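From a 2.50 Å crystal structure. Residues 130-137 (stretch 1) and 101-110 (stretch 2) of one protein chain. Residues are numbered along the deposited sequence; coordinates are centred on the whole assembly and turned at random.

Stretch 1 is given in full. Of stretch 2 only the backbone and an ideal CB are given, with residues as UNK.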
# COMPACT_ATOMS: atom_id res chain seq x y z
N LYS B 130 -10.73 -9.63 -15.88
CA LYS B 130 -11.71 -8.56 -16.01
C LYS B 130 -11.11 -7.38 -16.74
O LYS B 130 -11.80 -6.40 -17.01
CB LYS B 130 -12.19 -8.13 -14.62
CG LYS B 130 -12.75 -9.27 -13.80
CD LYS B 130 -14.13 -9.66 -14.25
CE LYS B 130 -14.79 -10.60 -13.23
NZ LYS B 130 -16.15 -11.05 -13.67
N ASN B 131 -9.83 -7.48 -17.07
CA ASN B 131 -9.11 -6.38 -17.69
C ASN B 131 -9.27 -5.11 -16.89
O ASN B 131 -9.75 -4.10 -17.40
CB ASN B 131 -9.60 -6.12 -19.10
CG ASN B 131 -8.81 -5.04 -19.77
OD1 ASN B 131 -7.66 -4.83 -19.43
ND2 ASN B 131 -9.42 -4.34 -20.70
N ILE B 132 -8.85 -5.18 -15.64
CA ILE B 132 -9.15 -4.14 -14.69
C ILE B 132 -7.93 -3.79 -13.83
O ILE B 132 -6.99 -4.59 -13.72
CB ILE B 132 -10.35 -4.60 -13.83
CG1 ILE B 132 -11.59 -3.80 -14.18
CG2 ILE B 132 -10.04 -4.58 -12.35
CD1 ILE B 132 -12.65 -3.97 -13.16
N GLN B 133 -7.94 -2.59 -13.27
CA GLN B 133 -6.93 -2.18 -12.31
C GLN B 133 -7.55 -2.22 -10.93
O GLN B 133 -8.60 -1.62 -10.71
CB GLN B 133 -6.40 -0.77 -12.58
CG GLN B 133 -5.31 -0.68 -13.63
CD GLN B 133 -4.81 0.74 -13.81
OE1 GLN B 133 -5.14 1.41 -14.78
NE2 GLN B 133 -4.03 1.21 -12.86
N TYR B 134 -6.89 -2.92 -10.02
CA TYR B 134 -7.26 -2.99 -8.61
C TYR B 134 -6.18 -2.28 -7.77
O TYR B 134 -5.00 -2.63 -7.83
CB TYR B 134 -7.37 -4.46 -8.21
CG TYR B 134 -7.78 -4.71 -6.77
CD1 TYR B 134 -8.98 -4.20 -6.26
CD2 TYR B 134 -6.99 -5.49 -5.94
CE1 TYR B 134 -9.35 -4.45 -4.96
CE2 TYR B 134 -7.37 -5.74 -4.62
CZ TYR B 134 -8.55 -5.22 -4.15
OH TYR B 134 -8.90 -5.45 -2.85
N ILE B 135 -6.59 -1.29 -6.98
CA ILE B 135 -5.67 -0.45 -6.23
C ILE B 135 -5.95 -0.44 -4.73
O ILE B 135 -7.05 -0.13 -4.32
CB ILE B 135 -5.73 1.01 -6.70
CG1 ILE B 135 -5.38 1.10 -8.19
CG2 ILE B 135 -4.82 1.88 -5.80
CD1 ILE B 135 -5.68 2.44 -8.81
N THR B 136 -4.94 -0.76 -3.93
CA THR B 136 -5.13 -0.78 -2.48
C THR B 136 -4.13 0.14 -1.78
O THR B 136 -3.06 -0.26 -1.30
CB THR B 136 -5.07 -2.21 -1.93
OG1 THR B 136 -3.79 -2.77 -2.21
CG2 THR B 136 -6.17 -3.07 -2.61
N PRO B 137 -4.49 1.41 -1.73
CA PRO B 137 -3.63 2.48 -1.24
C PRO B 137 -3.04 2.15 0.14
O PRO B 137 -1.89 2.46 0.40
CB PRO B 137 -4.57 3.66 -1.17
CG PRO B 137 -5.62 3.37 -2.14
CD PRO B 137 -5.82 1.91 -2.10
N UNK B 101 -18.20 -3.58 -14.29
CA UNK B 101 -18.70 -2.23 -14.55
C UNK B 101 -17.65 -1.12 -14.49
O UNK B 101 -17.80 -0.12 -15.18
CB UNK B 101 -19.81 -1.91 -13.54
N UNK B 102 -16.63 -1.27 -13.66
CA UNK B 102 -15.64 -0.20 -13.52
C UNK B 102 -14.24 -0.77 -13.70
O UNK B 102 -13.86 -1.72 -13.03
CB UNK B 102 -15.77 0.49 -12.16
N UNK B 103 -13.48 -0.16 -14.59
CA UNK B 103 -12.17 -0.71 -14.92
C UNK B 103 -11.09 -0.30 -13.92
O UNK B 103 -10.00 -0.86 -13.97
CB UNK B 103 -11.76 -0.27 -16.33
N UNK B 104 -11.38 0.65 -13.04
CA UNK B 104 -10.44 1.00 -11.97
C UNK B 104 -11.08 0.97 -10.58
O UNK B 104 -11.77 1.90 -10.17
CB UNK B 104 -9.86 2.39 -12.23
N UNK B 105 -10.82 -0.11 -9.85
CA UNK B 105 -11.47 -0.37 -8.57
C UNK B 105 -10.48 -0.22 -7.46
O UNK B 105 -9.36 -0.72 -7.53
CB UNK B 105 -12.10 -1.76 -8.54
N UNK B 106 -10.91 0.48 -6.41
CA UNK B 106 -10.09 0.65 -5.22
C UNK B 106 -10.90 0.28 -3.98
O UNK B 106 -12.13 0.37 -4.00
CB UNK B 106 -9.57 2.09 -5.12
N UNK B 107 -10.20 -0.12 -2.91
CA UNK B 107 -10.86 -0.32 -1.63
C UNK B 107 -9.94 0.06 -0.48
O UNK B 107 -8.87 0.63 -0.71
CB UNK B 107 -11.32 -1.77 -1.49
N UNK B 108 -10.33 -0.28 0.74
CA UNK B 108 -9.66 0.20 1.95
C UNK B 108 -8.92 -0.88 2.71
O UNK B 108 -8.63 -0.72 3.91
CB UNK B 108 -10.68 0.85 2.88
N UNK B 109 -8.61 -1.96 2.02
CA UNK B 109 -7.79 -3.04 2.56
C UNK B 109 -6.39 -2.56 2.96
O UNK B 109 -5.79 -1.71 2.31
CB UNK B 109 -7.68 -4.17 1.53
N UNK B 110 -5.88 -3.10 4.05
CA UNK B 110 -4.67 -2.55 4.63
C UNK B 110 -3.74 -3.64 5.14
O UNK B 110 -4.17 -4.77 5.36
CB UNK B 110 -5.02 -1.59 5.77

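Stretch 2 runs parallel to stretch 1, and the backbone ladder sets the face for positions 104 to 106. At position 101 nothing of stretch 1 lies within 5.5 Å of the ideal CB, and CA-to-CB points away; almost any side chain would suit. It is Glu101, poorly ordered. Position 102 points sideways, again with nothing of stretch 1 within 5.5 Å of the ideal CB, so polar, charged or large residues would all serve; the residue is Tyr102, whose ring leads away.

Position 103 also points sideways, its ideal CB 4.1 Å from Ile132 CG1 and 4.5 Å from Asn131 O. Its carbonyl accepts the first rung of the ladder, Gln133 N to the O of 103 at 2.8 Å. Many residues, small polar ones among them, would fit. The residue is Ser103, with chi1 in p; its side chain makes no hydrogen bond to stretch 1.

Position 104 pairs with Gln133 and shares a face with it and Ile135. The ideal CB is 5.4 Å from Ile135 CD1, which favours a branched or longer aliphatic chain, though the amide of Gln133 would tolerate a polar one. Ile104 is found: its CG2 lies 3.8 Å from Ile135 CD1, and its CD1 3.9 Å from Gln133 OE1.

Position 105 turns to the other face, that of Tyr134, with its ideal CB 4.6 Å from Tyr134 CD1 and 5.2 Å from Ile132 CD1. Leucine, isoleucine, valine or methionine would suit this apolar setting. Leu105 packs CD2 at 3.9 Å from Ile132 CD1, while its backbone binds twice, N to Gln133 O at 2.8 Å and O to Ile135 N at 2.9 Å.

At position 106, on the face of Ile135, the ideal CB sits 3.5 Å from Ile135 O and 4.8 Å from Pro137 CD. Alanine or another modest residue is plausible. Ala106 places its CB 4.3 Å from Ile135 CB.

Position 107 points sideways, its ideal CB 4.6 Å from Tyr134 OH, a hydroxyl that invites an acceptor: aspartate, asparagine or perhaps a longer polar chain. Asp107 accepts a very short hydrogen bond from Tyr134 OH, at 2.5 Å to OD2, at the ring edge. Its N gives only a weak bond to Ile135 O, at 3.5 Å.

Position 108 has nothing of stretch 1 within 5.5 Å of the ideal CB, and its phi/psi of -111/20 admits most residues; it is Gly108. Position 109 points toward Thr136 CG2 (4.5 Å from the ideal CB) and Tyr134 OH (4.7 Å), suiting a small, mixed-character residue; Thr109 N bonds Asp107 OD1 at 3.0 Å. Position 110 points away, and stretch 1 leaves polar, charged or large residues open; Arg110 folds back, NE to Gly108 O at 3.1 Å.

Stretch 2 101-110: EYSILADGTR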
# COMPACT_ATOMS: atom_id res chain seq x y z
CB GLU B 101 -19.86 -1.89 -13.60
CG GLU B 101 -21.16 -2.62 -13.92
CD GLU B 101 -21.75 -3.31 -12.69
OE1 GLU B 101 -22.27 -4.44 -12.83
OE2 GLU B 101 -21.70 -2.72 -11.59
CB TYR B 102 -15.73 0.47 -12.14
CG TYR B 102 -17.13 0.81 -11.71
CD1 TYR B 102 -17.72 2.01 -12.08
CD2 TYR B 102 -17.87 -0.08 -10.93
CE1 TYR B 102 -19.00 2.33 -11.69
CE2 TYR B 102 -19.15 0.23 -10.53
CZ TYR B 102 -19.71 1.44 -10.92
OH TYR B 102 -20.99 1.75 -10.54
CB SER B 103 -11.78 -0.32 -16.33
OG SER B 103 -11.81 1.09 -16.45
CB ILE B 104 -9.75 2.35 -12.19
CG1 ILE B 104 -9.15 2.41 -13.60
CG2 ILE B 104 -8.68 2.56 -11.14
CD1 ILE B 104 -8.20 3.56 -13.81
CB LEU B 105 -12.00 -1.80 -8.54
CG LEU B 105 -13.50 -1.99 -8.67
CD1 LEU B 105 -14.11 -0.79 -9.37
CD2 LEU B 105 -13.79 -3.26 -9.45
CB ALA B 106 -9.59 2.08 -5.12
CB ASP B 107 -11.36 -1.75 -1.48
CG ASP B 107 -10.22 -2.75 -1.33
OD1 ASP B 107 -9.12 -2.34 -0.91
OD2 ASP B 107 -10.44 -3.95 -1.64
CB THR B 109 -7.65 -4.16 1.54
OG1 THR B 109 -8.96 -4.67 1.25
CG2 THR B 109 -6.82 -5.29 2.14
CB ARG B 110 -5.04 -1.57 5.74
CG ARG B 110 -5.86 -2.21 6.85
CD ARG B 110 -6.68 -1.19 7.65
NE ARG B 110 -7.92 -0.89 6.95
CZ ARG B 110 -9.13 -0.97 7.49
NH1 ARG B 110 -9.27 -1.32 8.75
NH2 ARG B 110 -10.20 -0.69 6.75
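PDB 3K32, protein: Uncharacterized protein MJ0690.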